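Local structure of arginyl-trna synthetase (Thermus thermophilus, 1IQ0) at residues L92-A96 with R575-T579; D151-A157 with E201-L207; M224-H228 with Y324-Y329; A412-A416 with M436-G440. The protein probably catalyses the ATP-dependent joining of L-arginine to tRNA(Arg), with release of AMP and diphosphate. All blocks are in the same frame, centred on the assembly; numbering follows the deposited sequence.

Overall arrangement
Following the chain from the N terminus, interaction 1 opens just after helix 84-92 and closes only on helix 562-583, so it ties a loop of the catalytic family region to the anticodon-binding region and encloses the other three. Inside that loop, interaction 2 sets the start of helix 154-165 against helix 197-208. The next helix in the chain, 213-229, opens interaction 3, which closes on the loop between strands 320-323 and 333-335. Interaction 4, a pairing of helices 405-423 and 430-448, follows in series. None of the contacts cross or touch; interactions 3 and 4 come within about 6 Å at their nearest atoms, whereas the centres of interactions 1 and 2 lie about 50 Å apart.

Interaction 1: L92-A96 with R575-T579; sequences LRPKA and RTLAT
K95 reaches across to helix residues R575 and T579 and ends in two polar contacts. Its NZ donates to T579 OG1 at 2.6 Å, the two side chains meeting tip to tip. A second, weak bond runs from K95 NZ to R575 O, 3.2 Å away. That carbonyl oxygen already accepts the helical bond from T579 N at 2.9 Å, which leaves the lysine as an additional donor to a group the helix has itself satisfied. The chain of K95 is bent twice (chi2 61°, chi3 62°), and this curl swings the ammonium round to the helix although the first bond of the side chain points neither at the helix nor away from it. On the way, K95 CD passes T576 OG1 at 3.9 Å, a van der Waals contact; the hydroxyl finds its polar partner in S572 O, one turn back. A long flexible cation suits this place, since it can span the distance from the loop to a hydroxyl and a carbonyl together. Cut back to an alanine, K95 would probably leave T579 OG1 without its lysine donor and open a gap beside T576. The extended chain of R575 reaches out toward the loop, where its NH1 comes to 4.2 Å from P94 CB; its NE stays 6.5 Å from K95 NZ, so any repulsion between the two cations is probably modest. Around the contact, F512 of helix 512-522 touches K95, T576 and T579, while L577 of helix 562-583 packs on helices 525-544 and 470-487.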
loop_
_atom_site.group_PDB
_atom_site.type_symbol
_atom_site.label_atom_id
_atom_site.label_comp_id
_atom_site.label_asym_id
_atom_site.label_seq_id
_atom_site.Cartn_x
_atom_site.Cartn_y
_atom_site.Cartn_z
ATOM N N LEU A 92 -20.726 17.438 -3.742
ATOM C CA LEU A 92 -21.473 17.179 -2.522
ATOM C C LEU A 92 -21.895 15.721 -2.350
ATOM O O LEU A 92 -22.034 15.246 -1.222
ATOM C CB LEU A 92 -22.697 18.096 -2.457
ATOM C CG LEU A 92 -22.355 19.589 -2.428
ATOM C CD1 LEU A 92 -23.622 20.407 -2.186
ATOM C CD2 LEU A 92 -21.329 19.855 -1.329
ATOM N N ARG A 93 -22.088 15.016 -3.463
ATOM C CA ARG A 93 -22.491 13.610 -3.434
ATOM C C ARG A 93 -21.559 12.781 -2.545
ATOM O O ARG A 93 -20.336 12.923 -2.610
ATOM C CB ARG A 93 -22.488 13.039 -4.859
ATOM C CG ARG A 93 -22.891 11.573 -4.955
ATOM C CD ARG A 93 -22.928 11.079 -6.402
ATOM N NE ARG A 93 -21.605 11.016 -7.022
ATOM C CZ ARG A 93 -20.615 10.229 -6.607
ATOM N NH1 ARG A 93 -20.788 9.431 -5.562
ATOM N NH2 ARG A 93 -19.449 10.232 -7.241
ATOM N N PRO A 94 -22.126 11.905 -1.697
ATOM C CA PRO A 94 -21.313 11.065 -0.806
ATOM C C PRO A 94 -20.472 10.040 -1.571
ATOM O O PRO A 94 -20.970 9.365 -2.475
ATOM C CB PRO A 94 -22.357 10.404 0.087
ATOM C CG PRO A 94 -23.538 10.267 -0.838
ATOM C CD PRO A 94 -23.562 11.619 -1.521
ATOM N N LYS A 95 -19.198 9.932 -1.205
ATOM C CA LYS A 95 -18.287 8.994 -1.855
ATOM C C LYS A 95 -18.071 7.727 -1.021
ATOM O O LYS A 95 -17.669 7.791 0.144
ATOM C CB LYS A 95 -16.937 9.674 -2.143
ATOM C CG LYS A 95 -16.740 11.046 -1.483
ATOM C CD LYS A 95 -16.808 10.976 0.048
ATOM C CE LYS A 95 -15.711 10.095 0.623
ATOM N NZ LYS A 95 -15.969 9.738 2.046
ATOM N N ALA A 96 -18.339 6.577 -1.629
ATOM C CA ALA A 96 -18.189 5.297 -0.947
ATOM C C ALA A 96 -17.439 4.297 -1.826
ATOM O O ALA A 96 -17.205 4.554 -3.014
ATOM C CB ALA A 96 -19.565 4.745 -0.580
ATOM N N ARG A 575 -15.453 14.373 5.207
ATOM C CA ARG A 575 -15.682 12.974 4.882
ATOM C C ARG A 575 -14.598 12.459 3.928
ATOM O O ARG A 575 -14.122 11.339 4.074
ATOM C CB ARG A 575 -17.057 12.793 4.239
ATOM C CG ARG A 575 -18.219 12.851 5.216
ATOM C CD ARG A 575 -19.533 12.762 4.461
ATOM N NE ARG A 575 -20.687 12.693 5.353
ATOM C CZ ARG A 575 -21.946 12.630 4.931
ATOM N NH1 ARG A 575 -22.212 12.632 3.629
ATOM N NH2 ARG A 575 -22.940 12.556 5.807
ATOM N N THR A 576 -14.203 13.284 2.966
ATOM C CA THR A 576 -13.177 12.882 2.007
ATOM C C THR A 576 -11.816 12.710 2.685
ATOM O O THR A 576 -11.075 11.775 2.374
ATOM C CB THR A 576 -13.063 13.908 0.860
ATOM O OG1 THR A 576 -14.310 13.955 0.154
ATOM C CG2 THR A 576 -11.953 13.517 -0.110
ATOM N N LEU A 577 -11.484 13.608 3.607
ATOM C CA LEU A 577 -10.216 13.487 4.309
ATOM C C LEU A 577 -10.238 12.280 5.254
ATOM O O LEU A 577 -9.240 11.569 5.376
ATOM C CB LEU A 577 -9.911 14.760 5.093
ATOM C CG LEU A 577 -9.581 15.989 4.250
ATOM C CD1 LEU A 577 -9.227 17.140 5.174
ATOM C CD2 LEU A 577 -8.405 15.677 3.299
ATOM N N ALA A 578 -11.377 12.044 5.909
ATOM C CA ALA A 578 -11.509 10.913 6.834
ATOM C C ALA A 578 -11.362 9.592 6.083
ATOM O O ALA A 578 -10.646 8.698 6.521
ATOM C CB ALA A 578 -12.873 10.955 7.554
ATOM N N THR A 579 -12.051 9.481 4.951
ATOM C CA THR A 579 -11.996 8.279 4.127
ATOM C C THR A 579 -10.592 8.084 3.554
ATOM O O THR A 579 -10.026 6.996 3.643
ATOM C CB THR A 579 -13.029 8.362 2.984
ATOM O OG1 THR A 579 -14.345 8.345 3.552
ATOM C CG2 THR A 579 -12.882 7.179 2.015
#

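Interaction 2: D151-A157 with E201-L207; sequences DTGRQAA and EEVLHAL
L207 presses its isobutyl group into the backbone turn at D151, T152 and G153. Its CG lies only 3.2 Å from D151 O, and its CD2 reaches G153 O at 3.3 Å, then spreads on to A156 CB and A157 CB. The side chain leaves the helix with CG opposite the backbone N (chi1 -172°), which carries both methyls forward into the turn. Beside it, A157 CB rests 3.9 Å from L204 CG; a methyl suits this spot because the two backbones are close, with A157 CA and L204 CA 5.1 Å apart. At the solvent-facing margin R154 forms a salt bridge with E201, NH2 to OE1 3.0 Å. The oxygen is met on its syn side, but the bond is bent (138° at the hydrogen), and the guanidinium and carboxylate planes stand 65° apart. L204 CD1 covers one face of that guanidinium, 3.5 Å from NH1, leaving its edge for the glutamate. G153 is the N-cap of helix 154-165, its carbonyl receiving A157 N. Both helices belong to the excursion between the adjacent parallel strands 141-149 and 236-239, a greatly elaborated beta-alpha-beta crossover in the Rossmann-type catalytic domain of class I synthetases.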
loop_
_atom_site.group_PDB
_atom_site.type_symbol
_atom_site.label_atom_id
_atom_site.label_comp_id
_atom_site.label_asym_id
_atom_site.label_seq_id
_atom_site.Cartn_x
_atom_site.Cartn_y
_atom_site.Cartn_z
ATOM N N ASP A 151 9.489 -19.853 9.703
ATOM C CA ASP A 151 9.800 -20.456 10.990
ATOM C C ASP A 151 10.905 -21.510 10.982
ATOM O O ASP A 151 11.220 -22.057 12.029
ATOM C CB ASP A 151 8.538 -21.063 11.606
ATOM C CG ASP A 151 7.976 -22.193 10.778
ATOM O OD1 ASP A 151 7.475 -23.169 11.372
ATOM O OD2 ASP A 151 8.028 -22.095 9.532
ATOM N N THR A 152 11.488 -21.795 9.817
ATOM C CA THR A 152 12.560 -22.783 9.732
ATOM C C THR A 152 13.853 -22.118 9.280
ATOM O O THR A 152 14.811 -22.795 8.902
ATOM C CB THR A 152 12.236 -23.909 8.712
ATOM O OG1 THR A 152 12.208 -23.364 7.388
ATOM C CG2 THR A 152 10.895 -24.541 9.017
ATOM N N GLY A 153 13.886 -20.793 9.325
ATOM C CA GLY A 153 15.068 -20.082 8.862
ATOM C C GLY A 153 16.243 -20.060 9.818
ATOM O O GLY A 153 16.078 -20.168 11.029
ATOM N N ARG A 154 17.440 -19.919 9.259
ATOM C CA ARG A 154 18.650 -19.860 10.062
ATOM C C ARG A 154 18.577 -18.712 11.067
ATOM O O ARG A 154 19.090 -18.828 12.179
ATOM C CB ARG A 154 19.882 -19.680 9.172
ATOM C CG ARG A 154 21.172 -19.510 9.972
ATOM C CD ARG A 154 22.403 -19.361 9.092
ATOM N NE ARG A 154 23.127 -20.620 8.936
ATOM C CZ ARG A 154 22.703 -21.641 8.200
ATOM N NH1 ARG A 154 21.553 -21.554 7.548
ATOM N NH2 ARG A 154 23.430 -22.747 8.113
ATOM N N GLN A 155 17.944 -17.605 10.684
ATOM C CA GLN A 155 17.839 -16.468 11.595
ATOM C C GLN A 155 17.073 -16.842 12.860
ATOM O O GLN A 155 17.449 -16.429 13.959
ATOM C CB GLN A 155 17.183 -15.272 10.900
ATOM C CG GLN A 155 18.035 -14.700 9.774
ATOM C CD GLN A 155 19.477 -14.459 10.203
ATOM O OE1 GLN A 155 19.751 -13.645 11.089
ATOM N NE2 GLN A 155 20.409 -15.179 9.579
ATOM N N ALA A 156 16.012 -17.626 12.709
ATOM C CA ALA A 156 15.229 -18.063 13.862
ATOM C C ALA A 156 16.044 -19.088 14.655
ATOM O O ALA A 156 15.967 -19.152 15.884
ATOM C CB ALA A 156 13.918 -18.686 13.406
ATOM N N ALA A 157 16.821 -19.902 13.951
ATOM C CA ALA A 157 17.637 -20.901 14.628
ATOM C C ALA A 157 18.686 -20.203 15.489
ATOM O O ALA A 157 18.949 -20.617 16.612
ATOM C CB ALA A 157 18.323 -21.818 13.607
ATOM N N GLU A 201 23.853 -25.304 13.818
ATOM C CA GLU A 201 23.318 -26.210 12.799
ATOM C C GLU A 201 22.412 -27.267 13.434
ATOM O O GLU A 201 21.424 -27.689 12.827
ATOM C CB GLU A 201 24.450 -26.917 12.037
ATOM C CG GLU A 201 25.430 -25.993 11.329
ATOM C CD GLU A 201 24.816 -25.230 10.161
ATOM O OE1 GLU A 201 25.510 -24.350 9.607
ATOM O OE2 GLU A 201 23.654 -25.508 9.791
ATOM N N GLU A 202 22.755 -27.694 14.649
ATOM C CA GLU A 202 21.962 -28.697 15.355
ATOM C C GLU A 202 20.567 -28.172 15.666
ATOM O O GLU A 202 19.590 -28.912 15.583
ATOM C CB GLU A 202 22.654 -29.126 16.658
ATOM C CG GLU A 202 23.787 -30.118 16.461
ATOM C CD GLU A 202 24.416 -30.558 17.769
ATOM O OE1 GLU A 202 23.671 -30.987 18.678
ATOM O OE2 GLU A 202 25.659 -30.479 17.889
ATOM N N VAL A 203 20.472 -26.901 16.050
ATOM C CA VAL A 203 19.166 -26.322 16.335
ATOM C C VAL A 203 18.425 -26.112 15.017
ATOM O O VAL A 203 17.213 -26.305 14.940
ATOM C CB VAL A 203 19.285 -24.970 17.073
ATOM C CG1 VAL A 203 17.915 -24.306 17.165
ATOM C CG2 VAL A 203 19.855 -25.194 18.484
ATOM N N LEU A 204 19.167 -25.746 13.974
ATOM C CA LEU A 204 18.571 -25.511 12.665
ATOM C C LEU A 204 17.894 -26.792 12.178
ATOM O O LEU A 204 16.807 -26.752 11.605
ATOM C CB LEU A 204 19.641 -25.091 11.650
ATOM C CG LEU A 204 19.289 -24.046 10.579
ATOM C CD1 LEU A 204 20.211 -24.248 9.369
ATOM C CD2 LEU A 204 17.825 -24.142 10.163
ATOM N N HIS A 205 18.557 -27.926 12.398
ATOM C CA HIS A 205 18.022 -29.224 11.994
ATOM C C HIS A 205 16.703 -29.497 12.730
ATOM O O HIS A 205 15.719 -29.918 12.123
ATOM C CB HIS A 205 19.038 -30.331 12.307
ATOM C CG HIS A 205 18.585 -31.703 11.910
ATOM N ND1 HIS A 205 18.305 -32.692 12.832
ATOM C CD2 HIS A 205 18.375 -32.254 10.692
ATOM C CE1 HIS A 205 17.945 -33.793 12.195
ATOM N NE2 HIS A 205 17.978 -33.554 10.896
ATOM N N ALA A 206 16.682 -29.257 14.037
ATOM C CA ALA A 206 15.467 -29.476 14.810
ATOM C C ALA A 206 14.392 -28.480 14.375
ATOM O O ALA A 206 13.207 -28.811 14.314
ATOM C CB ALA A 206 15.754 -29.329 16.311
ATOM N N LEU A 207 14.811 -27.257 14.070
ATOM C CA LEU A 207 13.878 -26.234 13.635
ATOM C C LEU A 207 13.255 -26.682 12.313
ATOM O O LEU A 207 12.033 -26.632 12.143
ATOM C CB LEU A 207 14.604 -24.899 13.443
ATOM C CG LEU A 207 13.705 -23.691 13.168
ATOM C CD1 LEU A 207 12.930 -23.328 14.435
ATOM C CD2 LEU A 207 14.568 -22.507 12.724
#

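Interaction 3: M224-H228 with Y324-Y329; sequences MATMH and YENPYY
The ring of Y328 lies against the helix backbone itself, with A225 CA over its face in a CH-pi contact, 4.0 Å from the ring centroid. M224 O sits over the same face, and P327 CG covers the opposite one near the rim, so the phenol is clamped between helix and proline. M224 sends CG out anti to its backbone N (chi1 -165°), which brings it to Y329 CE1 in the plane of that ring at 3.7 Å. Its sulfur makes Met-aromatic contacts at the edges of Y324 and Y329, and the long pliable side chain suits such a slot between rings. H228 turns an edge to the face of Y329, planes 80° apart, and lies obliquely to Y328. The loop holds its shape through N326, whose OD1 accepts Y328 N (2.8 Å), an Asx turn, and Y329 N (2.6 Å), while its ND2 donates to Y324 O and Y329 O. With only a serine in place of Y328, P327 would probably lose the ring it covers, and H228 would keep Y329 alone of its two tyrosine neighbours. Y324 OH and Y329 OH bond to N217 and A232 O, fastening the loop between strands 320-323 and 333-335 to helix 213-229 and the chain just beyond it.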
loop_
_atom_site.group_PDB
_atom_site.type_symbol
_atom_site.label_atom_id
_atom_site.label_comp_id
_atom_site.label_asym_id
_atom_site.label_seq_id
_atom_site.Cartn_x
_atom_site.Cartn_y
_atom_site.Cartn_z
ATOM N N MET A 224 3.764 -9.292 16.456
ATOM C CA MET A 224 2.412 -8.969 16.021
ATOM C C MET A 224 1.811 -7.799 16.790
ATOM O O MET A 224 0.918 -7.123 16.282
ATOM C CB MET A 224 1.509 -10.201 16.136
ATOM C CG MET A 224 0.190 -10.067 15.387
ATOM S SD MET A 224 -0.571 -11.681 15.054
ATOM C CE MET A 224 0.739 -12.468 14.129
ATOM N N ALA A 225 2.291 -7.559 18.009
ATOM C CA ALA A 225 1.781 -6.437 18.795
ATOM C C ALA A 225 2.201 -5.144 18.090
ATOM O O ALA A 225 1.462 -4.157 18.077
ATOM C CB ALA A 225 2.342 -6.481 20.212
ATOM N N THR A 226 3.391 -5.165 17.496
ATOM C CA THR A 226 3.917 -4.015 16.769
ATOM C C THR A 226 3.121 -3.817 15.468
ATOM O O THR A 226 2.772 -2.690 15.103
ATOM C CB THR A 226 5.407 -4.220 16.427
ATOM O OG1 THR A 226 6.128 -4.533 17.623
ATOM C CG2 THR A 226 5.997 -2.964 15.798
ATOM N N MET A 227 2.836 -4.917 14.775
ATOM C CA MET A 227 2.072 -4.865 13.530
ATOM C C MET A 227 0.710 -4.242 13.817
ATOM O O MET A 227 0.227 -3.398 13.064
ATOM C CB MET A 227 1.875 -6.276 12.972
ATOM C CG MET A 227 3.155 -6.957 12.507
ATOM S SD MET A 227 2.903 -8.721 12.161
ATOM C CE MET A 227 4.591 -9.371 12.462
ATOM N N HIS A 228 0.103 -4.676 14.917
ATOM C CA HIS A 228 -1.198 -4.183 15.346
ATOM C C HIS A 228 -1.143 -2.686 15.666
ATOM O O HIS A 228 -2.034 -1.933 15.280
ATOM C CB HIS A 228 -1.666 -4.953 16.584
ATOM C CG HIS A 228 -3.007 -4.520 17.086
ATOM N ND1 HIS A 228 -4.182 -4.809 16.421
ATOM C CD2 HIS A 228 -3.358 -3.781 18.166
ATOM C CE1 HIS A 228 -5.196 -4.264 17.068
ATOM N NE2 HIS A 228 -4.723 -3.635 18.131
ATOM N N TYR A 324 -6.097 -18.605 14.092
ATOM C CA TYR A 324 -4.825 -18.349 14.750
ATOM C C TYR A 324 -5.094 -17.669 16.080
ATOM O O TYR A 324 -5.652 -16.572 16.121
ATOM C CB TYR A 324 -3.938 -17.446 13.894
ATOM C CG TYR A 324 -2.607 -17.124 14.541
ATOM C CD1 TYR A 324 -1.679 -18.132 14.814
ATOM C CD2 TYR A 324 -2.273 -15.809 14.882
ATOM C CE1 TYR A 324 -0.453 -17.841 15.406
ATOM C CE2 TYR A 324 -1.056 -15.506 15.476
ATOM C CZ TYR A 324 -0.148 -16.526 15.734
ATOM O OH TYR A 324 1.067 -16.230 16.313
ATOM N N GLU A 325 -4.695 -18.328 17.164
ATOM C CA GLU A 325 -4.892 -17.789 18.496
ATOM C C GLU A 325 -3.974 -16.586 18.707
ATOM O O GLU A 325 -2.751 -16.710 18.672
ATOM C CB GLU A 325 -4.603 -18.864 19.549
ATOM C CG GLU A 325 -4.858 -18.405 20.976
ATOM C CD GLU A 325 -4.596 -19.493 22.003
ATOM O OE1 GLU A 325 -3.447 -19.976 22.089
ATOM O OE2 GLU A 325 -5.542 -19.864 22.729
ATOM N N ASN A 326 -4.577 -15.421 18.911
ATOM C CA ASN A 326 -3.826 -14.189 19.128
ATOM C C ASN A 326 -4.794 -13.144 19.669
ATOM O O ASN A 326 -5.995 -13.222 19.426
ATOM C CB ASN A 326 -3.220 -13.699 17.816
ATOM C CG ASN A 326 -4.233 -12.997 16.935
ATOM O OD1 ASN A 326 -4.302 -11.774 16.914
ATOM N ND2 ASN A 326 -5.032 -13.773 16.211
ATOM N N PRO A 327 -4.283 -12.151 20.403
ATOM C CA PRO A 327 -5.165 -11.122 20.959
ATOM C C PRO A 327 -5.411 -9.896 20.089
ATOM O O PRO A 327 -6.090 -8.966 20.523
ATOM C CB PRO A 327 -4.465 -10.751 22.258
ATOM C CG PRO A 327 -3.019 -10.802 21.846
ATOM C CD PRO A 327 -2.949 -12.092 21.031
ATOM N N TYR A 328 -4.895 -9.891 18.865
ATOM C CA TYR A 328 -5.058 -8.715 18.016
ATOM C C TYR A 328 -6.046 -8.838 16.864
ATOM O O TYR A 328 -6.807 -7.906 16.592
ATOM C CB TYR A 328 -3.697 -8.285 17.465
ATOM C CG TYR A 328 -2.588 -8.355 18.491
ATOM C CD1 TYR A 328 -1.745 -9.464 18.558
ATOM C CD2 TYR A 328 -2.411 -7.334 19.429
ATOM C CE1 TYR A 328 -0.754 -9.557 19.533
ATOM C CE2 TYR A 328 -1.421 -7.419 20.411
ATOM C CZ TYR A 328 -0.601 -8.532 20.456
ATOM O OH TYR A 328 0.370 -8.632 21.429
ATOM N N TYR A 329 -6.039 -9.978 16.183
ATOM C CA TYR A 329 -6.936 -10.167 15.050
ATOM C C TYR A 329 -7.844 -11.374 15.211
ATOM O O TYR A 329 -7.416 -12.511 15.035
ATOM C CB TYR A 329 -6.126 -10.317 13.770
ATOM C CG TYR A 329 -5.075 -9.253 13.598
ATOM C CD1 TYR A 329 -3.773 -9.456 14.052
ATOM C CD2 TYR A 329 -5.381 -8.041 12.971
ATOM C CE1 TYR A 329 -2.788 -8.479 13.877
ATOM C CE2 TYR A 329 -4.409 -7.059 12.794
ATOM C CZ TYR A 329 -3.113 -7.288 13.246
ATOM O OH TYR A 329 -2.143 -6.343 13.034
#

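Interaction 4: A412-A416 with M436-G440; sequences ATRRA and MVALG
T413 keeps its hydroxyl beside its own backbone N and opposite the carbonyl carbon (chi1 -62°), a setting that lays OG1 back along the helix, where it bonds to L409 O and at the same time rests 3.6 Å from A438 CB. V437 instead holds CG1 opposite its backbone N (chi1 177°), which brings that methyl to 4.1 Å from A416 CB. Between these two points A438 carries the centre of the contact. Its methyl drops into the notch formed by A412, T413 and A416, lying 4.0 Å from A412 CB and 4.3 Å from A416 CB; A412 and A416 are one helical turn apart and so present their methyls on the same face. Small side chains are what this place needs, because the axes of the two short segments approach to 8.3 Å and the alpha carbons of T413 and A438 to 5.0 Å. The helices form a hairpin, 405-423 running into 430-448 through a brief connection, but a splayed one: the segments cross at 128°, well short of antiparallel. In the chain the pair falls between strands 380-390 and 455-457, which lie parallel and adjacent in the catalytic sheet. Threonine suits its place because its OG1 is satisfied within its own helix, so it can face an alanine methyl at little polar cost. Around the contact, A412 also touches I442 further along the partner helix and Y459 of helix 459-463, T413 touches E431, and V437 packs on M592 at the C terminus.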
loop_
_atom_site.group_PDB
_atom_site.type_symbol
_atom_site.label_atom_id
_atom_site.label_comp_id
_atom_site.label_asym_id
_atom_site.label_seq_id
_atom_site.Cartn_x
_atom_site.Cartn_y
_atom_site.Cartn_z
ATOM N N ALA A 412 7.803 8.769 19.140
ATOM C CA ALA A 412 6.903 9.615 18.362
ATOM C C ALA A 412 5.657 9.920 19.185
ATOM O O ALA A 412 5.107 11.022 19.115
ATOM C CB ALA A 412 6.513 8.924 17.064
ATOM N N THR A 413 5.217 8.940 19.968
ATOM C CA THR A 413 4.041 9.102 20.814
ATOM C C THR A 413 4.374 10.068 21.950
ATOM O O THR A 413 3.513 10.801 22.430
ATOM C CB THR A 413 3.604 7.753 21.417
ATOM O OG1 THR A 413 3.243 6.855 20.360
ATOM C CG2 THR A 413 2.411 7.940 22.357
ATOM N N ARG A 414 5.634 10.055 22.369
ATOM C CA ARG A 414 6.120 10.921 23.436
ATOM C C ARG A 414 5.988 12.366 22.981
ATOM O O ARG A 414 5.388 13.198 23.663
ATOM C CB ARG A 414 7.596 10.625 23.706
ATOM C CG ARG A 414 8.196 11.345 24.899
ATOM C CD ARG A 414 8.022 10.515 26.154
ATOM N NE ARG A 414 8.407 9.118 25.937
ATOM C CZ ARG A 414 9.576 8.727 25.434
ATOM N NH1 ARG A 414 10.492 9.623 25.090
ATOM N NH2 ARG A 414 9.830 7.434 25.271
ATOM N N ARG A 415 6.563 12.655 21.818
ATOM C CA ARG A 415 6.532 14.000 21.267
ATOM C C ARG A 415 5.115 14.455 20.923
ATOM O O ARG A 415 4.773 15.620 21.120
ATOM C CB ARG A 415 7.429 14.080 20.033
ATOM C CG ARG A 415 8.850 13.603 20.287
ATOM C CD ARG A 415 9.794 14.102 19.212
ATOM N NE ARG A 415 11.148 13.583 19.381
ATOM C CZ ARG A 415 12.238 14.178 18.903
ATOM N NH1 ARG A 415 12.131 15.316 18.233
ATOM N NH2 ARG A 415 13.437 13.634 19.086
ATOM N N ALA A 416 4.294 13.539 20.416
ATOM C CA ALA A 416 2.918 13.876 20.070
ATOM C C ALA A 416 2.170 14.290 21.326
ATOM O O ALA A 416 1.373 15.226 21.303
ATOM C CB ALA A 416 2.225 12.689 19.436
ATOM N N MET A 436 -2.979 8.668 18.023
ATOM C CA MET A 436 -3.458 8.913 16.672
ATOM C C MET A 436 -2.512 9.793 15.882
ATOM O O MET A 436 -2.250 9.532 14.706
ATOM C CB MET A 436 -4.846 9.555 16.705
ATOM C CG MET A 436 -5.923 8.627 17.217
ATOM S SD MET A 436 -7.586 9.248 16.919
ATOM C CE MET A 436 -8.557 7.940 17.690
ATOM N N VAL A 437 -2.003 10.840 16.525
ATOM C CA VAL A 437 -1.083 11.756 15.864
ATOM C C VAL A 437 0.246 11.078 15.524
ATOM O O VAL A 437 0.774 11.256 14.425
ATOM C CB VAL A 437 -0.826 13.000 16.740
ATOM C CG1 VAL A 437 0.188 13.912 16.081
ATOM C CG2 VAL A 437 -2.137 13.743 16.961
ATOM N N ALA A 438 0.783 10.301 16.462
ATOM C CA ALA A 438 2.044 9.600 16.236
ATOM C C ALA A 438 1.876 8.577 15.110
ATOM O O ALA A 438 2.731 8.467 14.231
ATOM C CB ALA A 438 2.496 8.901 17.516
ATOM N N LEU A 439 0.768 7.838 15.145
ATOM C CA LEU A 439 0.473 6.829 14.130
ATOM C C LEU A 439 0.303 7.480 12.761
ATOM O O LEU A 439 0.766 6.950 11.744
ATOM C CB LEU A 439 -0.811 6.065 14.490
ATOM C CG LEU A 439 -1.268 4.998 13.488
ATOM C CD1 LEU A 439 -0.198 3.920 13.361
ATOM C CD2 LEU A 439 -2.583 4.391 13.946
ATOM N N GLY A 440 -0.370 8.630 12.746
ATOM C CA GLY A 440 -0.598 9.354 11.507
ATOM C C GLY A 440 0.693 9.885 10.918
ATOM O O GLY A 440 0.887 9.879 9.699
#